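Local coordinates for protein ribulose bisphosphate carboxylase (PDB 6HUN) that probably catalyses the addition of carbon dioxide and water to ribulose 1,5-bisphosphate, giving two molecules of 3-phosphoglycerate, as part of archaeal AMP degradation, at residues E82-K87 with V107-E112; E206-A209 with F213-F216; A429-G432 with E437-R440. All coordinates share one frame; numbering follows the deposited sequence.

Contact 1. Residues E82-K87 with V107-E112; sequences EKLKAK and VELFEE
K83 NZ and E108 OE2 form a long salt bridge, 3.8 Å; K83 CE is the atom that comes nearer to E108 OE2, at 3.5 Å. The two side chains cross at about a right angle, and the lysine gets there through a chain bent at every torsion beyond chi1, its CG set anti to the backbone N (chi1 169°). Beneath this loose ion pair lies an apolar layer. One branch of L84, CD2, rests 3.6 Å from E108 CB and equally near the E108 carbonyl carbon, whereas its CB faces L109 CD2 at 3.6 Å. L109 in turn wraps its branched end round a backbone oxygen, with CD2 at 3.1 Å and CG at 3.4 Å from L84 O. That oxygen is buried here with no hydrogen-bonding partner in the model. With an alanine at L109, L84 CB would probably lose its apolar neighbour and a gap would be likely to open beside L84 O. The second subunit takes part as well: L84 packs on its F213, and L109 O accepts a hydrogen bond from its Q211. The residues leading into and out of a beta hairpin pack together: strands 87-93 and 99-105 pair antiparallel, with K87 bonded through its backbone to A104, and just beyond their paired ends the entering helical turn and the departing 3-10 turn meet, at the sheet edge of the Rubisco large-chain N-terminal domain.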
loop_
_atom_site.group_PDB
_atom_site.type_symbol
_atom_site.label_atom_id
_atom_site.label_comp_id
_atom_site.label_asym_id
_atom_site.label_seq_id
_atom_site.Cartn_x
_atom_site.Cartn_y
_atom_site.Cartn_z
ATOM N N GLU A 82 26.261 -2.789 15.753
ATOM C CA GLU A 82 27.131 -1.874 15.009
ATOM C C GLU A 82 27.290 -2.303 13.556
ATOM O O GLU A 82 27.450 -1.450 12.672
ATOM C CB GLU A 82 28.510 -1.742 15.676
ATOM C CG GLU A 82 28.516 -0.920 16.968
ATOM C CD GLU A 82 28.434 0.587 16.707
ATOM O OE1 GLU A 82 27.922 1.310 17.589
ATOM O OE2 GLU A 82 28.856 1.051 15.625
ATOM N N LYS A 83 27.197 -3.611 13.290
ATOM C CA LYS A 83 27.286 -4.146 11.936
ATOM C C LYS A 83 26.078 -3.741 11.081
ATOM O O LYS A 83 26.227 -3.370 9.909
ATOM C CB LYS A 83 27.410 -5.672 12.007
ATOM C CG LYS A 83 27.242 -6.402 10.660
ATOM C CD LYS A 83 28.266 -5.897 9.611
ATOM C CE LYS A 83 27.600 -5.797 8.208
ATOM N NZ LYS A 83 28.129 -4.623 7.431
ATOM N N LEU A 84 24.877 -3.819 11.642
ATOM C CA LEU A 84 23.655 -3.557 10.901
ATOM C C LEU A 84 23.294 -2.083 10.821
ATOM O O LEU A 84 22.263 -1.757 10.232
ATOM C CB LEU A 84 22.505 -4.319 11.546
ATOM C CG LEU A 84 22.580 -5.830 11.432
ATOM C CD1 LEU A 84 21.435 -6.502 12.186
ATOM C CD2 LEU A 84 22.567 -6.215 9.942
ATOM N N LYS A 85 24.084 -1.182 11.381
ATOM C CA LYS A 85 23.611 0.181 11.572
ATOM C C LYS A 85 23.731 1.027 10.302
ATOM O O LYS A 85 24.737 0.962 9.590
ATOM C CB LYS A 85 24.381 0.832 12.703
ATOM C CG LYS A 85 24.301 2.327 12.677
ATOM C CD LYS A 85 25.477 2.919 13.381
ATOM C CE LYS A 85 25.645 2.230 14.696
ATOM N NZ LYS A 85 26.093 3.211 15.691
ATOM N N ALA A 86 22.702 1.847 10.023
ATOM C CA ALA A 86 22.705 2.682 8.818
ATOM C C ALA A 86 23.377 4.026 9.104
ATOM O O ALA A 86 23.400 4.493 10.242
ATOM C CB ALA A 86 21.279 2.907 8.289
ATOM N N LYS A 87 23.943 4.650 8.063
ATOM C CA LYS A 87 24.681 5.892 8.244
ATOM C C LYS A 87 24.255 6.950 7.247
ATOM O O LYS A 87 24.389 6.749 6.038
ATOM C CB LYS A 87 26.202 5.645 8.114
ATOM C CG LYS A 87 26.755 4.805 9.231
ATOM C CD LYS A 87 26.674 5.545 10.567
ATOM C CE LYS A 87 28.034 5.582 11.215
ATOM N NZ LYS A 87 28.950 6.246 10.259
ATOM N N VAL A 107 23.603 -4.596 3.709
ATOM C CA VAL A 107 22.613 -5.463 3.049
ATOM C C VAL A 107 22.051 -6.519 4.000
ATOM O O VAL A 107 20.943 -7.030 3.789
ATOM C CB VAL A 107 23.206 -6.122 1.784
ATOM C CG1 VAL A 107 22.233 -7.109 1.183
ATOM C CG2 VAL A 107 23.475 -5.096 0.716
ATOM N N GLU A 108 22.773 -6.844 5.067
ATOM C CA GLU A 108 22.282 -7.796 6.055
ATOM C C GLU A 108 21.047 -7.296 6.805
ATOM O O GLU A 108 20.423 -8.080 7.532
ATOM C CB GLU A 108 23.407 -8.125 7.053
ATOM C CG GLU A 108 24.592 -8.853 6.447
ATOM C CD GLU A 108 25.524 -7.956 5.630
ATOM O OE1 GLU A 108 26.384 -8.518 4.898
ATOM O OE2 GLU A 108 25.404 -6.704 5.702
ATOM N N LEU A 109 20.676 -6.021 6.659
ATOM C CA LEU A 109 19.411 -5.579 7.256
ATOM C C LEU A 109 18.192 -6.211 6.588
ATOM O O LEU A 109 17.090 -6.199 7.174
ATOM C CB LEU A 109 19.280 -4.062 7.156
ATOM C CG LEU A 109 20.077 -3.133 8.066
ATOM C CD1 LEU A 109 19.882 -1.701 7.622
ATOM C CD2 LEU A 109 19.665 -3.312 9.563
ATOM N N PHE A 110 18.309 -6.637 5.321
ATOM C CA PHE A 110 17.136 -6.946 4.493
ATOM C C PHE A 110 16.976 -8.457 4.310
ATOM O O PHE A 110 17.963 -9.174 4.129
ATOM C CB PHE A 110 17.266 -6.212 3.139
ATOM C CG PHE A 110 17.490 -4.712 3.315
ATOM C CD1 PHE A 110 16.429 -3.878 3.682
ATOM C CD2 PHE A 110 18.753 -4.142 3.133
ATOM C CE1 PHE A 110 16.622 -2.509 3.855
ATOM C CE2 PHE A 110 18.970 -2.796 3.316
ATOM C CZ PHE A 110 17.910 -1.959 3.650
ATOM N N GLU A 111 15.736 -8.952 4.370
ATOM C CA GLU A 111 15.499 -10.347 4.039
ATOM C C GLU A 111 15.574 -10.531 2.525
ATOM O O GLU A 111 15.022 -9.727 1.752
ATOM C CB GLU A 111 14.147 -10.830 4.540
ATOM C CG GLU A 111 13.985 -12.344 4.262
ATOM C CD GLU A 111 12.629 -12.926 4.689
ATOM O OE1 GLU A 111 11.987 -12.386 5.595
ATOM O OE2 GLU A 111 12.245 -13.993 4.136
ATOM N N GLU A 112 16.222 -11.616 2.097
ATOM C CA GLU A 112 16.385 -11.852 0.668
ATOM C C GLU A 112 15.047 -11.921 -0.033
ATOM O O GLU A 112 14.164 -12.672 0.379
ATOM C CB GLU A 112 17.075 -13.220 0.442
ATOM C CG GLU A 112 18.425 -13.337 0.964
ATOM C CD GLU A 112 18.527 -13.838 2.437
ATOM O OE1 GLU A 112 19.501 -14.608 2.674
ATOM O OE2 GLU A 112 17.717 -13.427 3.345
#

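Contact 2. Residues E206-A209 with F213-F216; sequences ENFA and FCRF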
loop_
_atom_site.group_PDB
_atom_site.type_symbol
_atom_site.label_atom_id
_atom_site.label_comp_id
_atom_site.label_asym_id
_atom_site.label_seq_id
_atom_site.Cartn_x
_atom_site.Cartn_y
_atom_site.Cartn_z
ATOM N N GLU A 206 -9.047 -1.149 -13.827
ATOM C CA GLU A 206 -8.446 -1.473 -12.532
ATOM C C GLU A 206 -9.457 -1.947 -11.500
ATOM O O GLU A 206 -9.078 -2.666 -10.559
ATOM C CB GLU A 206 -7.672 -0.253 -11.998
ATOM C CG GLU A 206 -8.550 0.866 -11.470
ATOM C CD GLU A 206 -9.229 1.668 -12.556
ATOM O OE1 GLU A 206 -10.226 2.360 -12.224
ATOM O OE2 GLU A 206 -8.777 1.606 -13.734
ATOM N N ASN A 207 -10.714 -1.599 -11.630
ATOM C CA ASN A 207 -11.653 -1.990 -10.585
ATOM C C ASN A 207 -12.529 -3.135 -11.038
ATOM O O ASN A 207 -13.497 -3.487 -10.368
ATOM C CB ASN A 207 -12.467 -0.777 -10.068
ATOM C CG ASN A 207 -13.387 -0.191 -11.092
ATOM O OD1 ASN A 207 -13.301 -0.525 -12.257
ATOM N ND2 ASN A 207 -14.314 0.664 -10.658
ATOM N N PHE A 208 -12.188 -3.752 -12.167
ATOM C CA PHE A 208 -12.877 -4.971 -12.579
ATOM C C PHE A 208 -12.235 -6.113 -11.812
ATOM O O PHE A 208 -11.006 -6.162 -11.694
ATOM C CB PHE A 208 -12.733 -5.180 -14.069
ATOM C CG PHE A 208 -13.934 -5.787 -14.711
ATOM C CD1 PHE A 208 -14.969 -6.314 -13.934
ATOM C CD2 PHE A 208 -14.022 -5.875 -16.090
ATOM C CE1 PHE A 208 -16.085 -6.906 -14.502
ATOM C CE2 PHE A 208 -15.132 -6.465 -16.671
ATOM C CZ PHE A 208 -16.173 -6.989 -15.864
ATOM N N ALA A 209 -13.059 -6.962 -11.192
ATOM C CA ALA A 209 -12.528 -8.095 -10.444
ATOM C C ALA A 209 -13.457 -9.273 -10.707
ATOM O O ALA A 209 -13.488 -9.799 -11.829
ATOM C CB ALA A 209 -12.419 -7.787 -8.937
ATOM N N PHE A 213 -22.295 -9.041 -11.280
ATOM C CA PHE A 213 -22.924 -8.812 -12.576
ATOM C C PHE A 213 -22.088 -9.359 -13.724
ATOM O O PHE A 213 -22.604 -9.472 -14.839
ATOM C CB PHE A 213 -23.210 -7.321 -12.790
ATOM C CG PHE A 213 -21.978 -6.500 -13.018
ATOM C CD1 PHE A 213 -21.502 -6.275 -14.304
ATOM C CD2 PHE A 213 -21.286 -5.954 -11.942
ATOM C CE1 PHE A 213 -20.360 -5.528 -14.522
ATOM C CE2 PHE A 213 -20.128 -5.191 -12.152
ATOM C CZ PHE A 213 -19.668 -5.001 -13.449
ATOM N N CYS A 214 -20.836 -9.733 -13.461
ATOM C CA CYS A 214 -19.871 -10.166 -14.470
ATOM C C CYS A 214 -18.711 -10.891 -13.797
ATOM O O CYS A 214 -17.612 -10.337 -13.633
ATOM C CB CYS A 214 -19.328 -8.981 -15.280
ATOM S SG CYS A 214 -18.558 -9.495 -16.865
ATOM N N ARG A 215 -18.963 -12.130 -13.405
ATOM C CA ARG A 215 -17.969 -12.919 -12.708
ATOM C C ARG A 215 -16.778 -13.217 -13.590
ATOM O O ARG A 215 -16.886 -13.322 -14.829
ATOM C CB ARG A 215 -18.583 -14.217 -12.221
ATOM C CG ARG A 215 -19.827 -13.926 -11.513
ATOM C CD ARG A 215 -19.548 -13.580 -10.076
ATOM N NE ARG A 215 -20.805 -13.519 -9.349
ATOM C CZ ARG A 215 -21.630 -14.555 -9.182
ATOM N NH1 ARG A 215 -22.767 -14.398 -8.514
ATOM N NH2 ARG A 215 -21.325 -15.753 -9.671
ATOM N N PHE A 216 -15.650 -13.443 -12.914
ATOM C CA PHE A 216 -14.372 -13.551 -13.597
ATOM C C PHE A 216 -14.407 -14.664 -14.633
ATOM O O PHE A 216 -14.057 -14.446 -15.804
ATOM C CB PHE A 216 -13.239 -13.790 -12.604
ATOM C CG PHE A 216 -11.872 -13.811 -13.264
ATOM C CD1 PHE A 216 -11.171 -12.635 -13.459
ATOM C CD2 PHE A 216 -11.326 -15.002 -13.735
ATOM C CE1 PHE A 216 -9.907 -12.621 -14.084
ATOM C CE2 PHE A 216 -10.074 -15.001 -14.367
ATOM C CZ PHE A 216 -9.376 -13.822 -14.538
#
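F208 and C214 form a Cys sulfur-aromatic contact in the loop that follows barrel strand 201-203, immediately beyond D205 and E206, two of the predicted magnesium ligands of this Rubisco. The sulfur comes in at the rim of the ring: C214 SG is 3.6 Å from F208 CZ and 4.9 Å from the ring centroid, 77° off the ring normal. C214 CB also lies in the ring plane, 3.8 Å from F208 CZ, so cysteine carbon and sulfur together line one corner of the phenyl edge. The thiol can do this because C214 directs its CB at the opposing segment and holds SG anti to its own backbone N (chi1 -162°). A second aromatic group joins from F213, whose CZ approaches F208 CE1 at 4.2 Å; its CG sits between the backbone N and the carbonyl carbon, the crowded position (chi1 71°), which brings the ring back towards F208. Where the loop runs into helix 216-234, F216 CD1 lies 4.0 Å from A209 O, which is near the ring plane and has a polar partner in R219, the donor of a hydrogen bond to it. The same arginine makes a cation-pi contact with F208, and Y187 meets the F208 ring edge to face. All five touching residues are buried. Within the TIM barrel, the loop thus links strand 201-203 to helix 216-234, with Y187 of helix 184-196 beside F208 and R254 and V258 of helix 248-260 against F216, while F213 meets W80 of the second subunit.

Contact 3. Residues A429-G432 with E437-R440; sequences AMKG and EYAR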
loop_
_atom_site.group_PDB
_atom_site.type_symbol
_atom_site.label_atom_id
_atom_site.label_comp_id
_atom_site.label_asym_id
_atom_site.label_seq_id
_atom_site.Cartn_x
_atom_site.Cartn_y
_atom_site.Cartn_z
ATOM N N ALA A 429 4.321 6.246 -38.477
ATOM C CA ALA A 429 5.479 6.531 -37.634
ATOM C C ALA A 429 6.620 5.549 -37.884
ATOM O O ALA A 429 7.783 5.955 -37.962
ATOM C CB ALA A 429 5.074 6.512 -36.154
ATOM N N MET A 430 6.314 4.245 -37.985
ATOM C CA MET A 430 7.352 3.258 -38.295
ATOM C C MET A 430 7.995 3.524 -39.652
ATOM O O MET A 430 9.196 3.300 -39.837
ATOM C CB MET A 430 6.770 1.841 -38.277
ATOM C CG MET A 430 6.070 1.462 -36.975
ATOM S SD MET A 430 7.201 1.583 -35.586
ATOM C CE MET A 430 8.452 0.416 -36.071
ATOM N N LYS A 431 7.205 3.957 -40.622
ATOM C CA LYS A 431 7.667 4.188 -41.990
ATOM C C LYS A 431 8.231 5.594 -42.215
ATOM O O LYS A 431 8.714 5.883 -43.321
ATOM C CB LYS A 431 6.519 3.947 -42.954
ATOM C CG LYS A 431 5.976 2.537 -43.006
ATOM C CD LYS A 431 4.942 2.443 -44.126
ATOM C CE LYS A 431 4.279 1.080 -44.231
ATOM N NZ LYS A 431 3.067 1.241 -45.107
ATOM N N GLY A 432 8.181 6.468 -41.214
ATOM C CA GLY A 432 8.740 7.806 -41.341
ATOM C C GLY A 432 7.961 8.692 -42.275
ATOM O O GLY A 432 8.544 9.590 -42.913
ATOM N N GLU A 437 0.371 13.096 -45.261
ATOM C CA GLU A 437 0.622 12.313 -46.472
ATOM C C GLU A 437 0.035 10.911 -46.365
ATOM O O GLU A 437 -0.581 10.400 -47.308
ATOM C CB GLU A 437 2.126 12.249 -46.726
ATOM C CG GLU A 437 2.551 11.495 -47.966
ATOM C CD GLU A 437 4.064 11.503 -48.135
ATOM O OE1 GLU A 437 4.600 10.612 -48.821
ATOM O OE2 GLU A 437 4.734 12.403 -47.578
ATOM N N TYR A 438 0.231 10.255 -45.215
ATOM C CA TYR A 438 -0.288 8.898 -45.071
ATOM C C TYR A 438 -1.803 8.887 -45.160
ATOM O O TYR A 438 -2.398 7.977 -45.752
ATOM C CB TYR A 438 0.165 8.287 -43.730
ATOM C CG TYR A 438 0.300 6.785 -43.781
ATOM C CD1 TYR A 438 1.204 6.193 -44.623
ATOM C CD2 TYR A 438 -0.456 5.955 -42.950
ATOM C CE1 TYR A 438 1.340 4.822 -44.707
ATOM C CE2 TYR A 438 -0.313 4.557 -42.998
ATOM C CZ TYR A 438 0.590 4.001 -43.879
ATOM O OH TYR A 438 0.754 2.647 -43.969
ATOM N N ALA A 439 -2.440 9.907 -44.600
ATOM C CA ALA A 439 -3.892 9.966 -44.496
ATOM C C ALA A 439 -4.548 10.343 -45.803
ATOM O O ALA A 439 -5.534 11.069 -45.826
ATOM C CB ALA A 439 -4.286 10.952 -43.405
ATOM N N ARG A 440 -3.999 9.910 -46.910
ATOM C CA ARG A 440 -4.663 10.144 -48.174
ATOM C C ARG A 440 -4.971 8.877 -48.900
ATOM O O ARG A 440 -5.928 8.848 -49.675
ATOM C CB ARG A 440 -3.817 11.044 -49.065
ATOM C CG ARG A 440 -3.947 12.458 -48.681
ATOM C CD ARG A 440 -4.091 13.280 -49.922
ATOM N NE ARG A 440 -5.455 13.346 -50.444
ATOM C CZ ARG A 440 -5.798 13.275 -51.725
ATOM N NH1 ARG A 440 -7.074 13.357 -52.054
ATOM N NH2 ARG A 440 -4.885 13.159 -52.686
#
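K431 NZ donates a hydrogen bond of 2.9 Å to Y438 OH, the only residue contact between the two segments. The ammonium group arrives at the edge of the phenol, near the ring plane and 3.9 Å from Y438 CZ, so it addresses the hydroxyl and not the aromatic face. The two side chains cross at about a right angle. Beyond CG the lysine chain is fully extended (chi3 -177°), which carries its nitrogen the whole length of the side chain to the tyrosine. A short loop joins helix 415-431 to helix 435-438: the first of these, which comes after the last barrel strand 401-403 and the short helix 405-409, stops at G432 in a Schellman motif, where a positive phi (70°) favours glycine. Further out, the buried tyrosine is positioned by its surroundings. Q424, E427 and A428 of helix 415-431 touch it, as does I433 from the turn. H442 stacks on its ring and also hydrogen-bonds to Y438 O, and L445 of helix 443-452 packs against the same side chain. K431, by contrast, reaches in from the solvent-exposed end of its helix.

In the fold
Within one chain contacts 1 and 2 stand well apart, about 42 Å between centres and about 28 Å between nearest atoms, yet the dimer brings them together: L84 and E111 of contact 1 pack on F213 and A209 of the second subunit's contact 2. This is the usual Rubisco pairing, the N-terminal domain of one subunit against the barrel of the other. Contact 2 is the one near the active site; its F208 side chain lies about 7 Å from that of K179, a predicted substrate ligand, and about 12 Å from a bound calcium ion. Contact 3, about 39 Å from contact 2 and 55 Å from contact 1 between centres, lies away from the annotated sites.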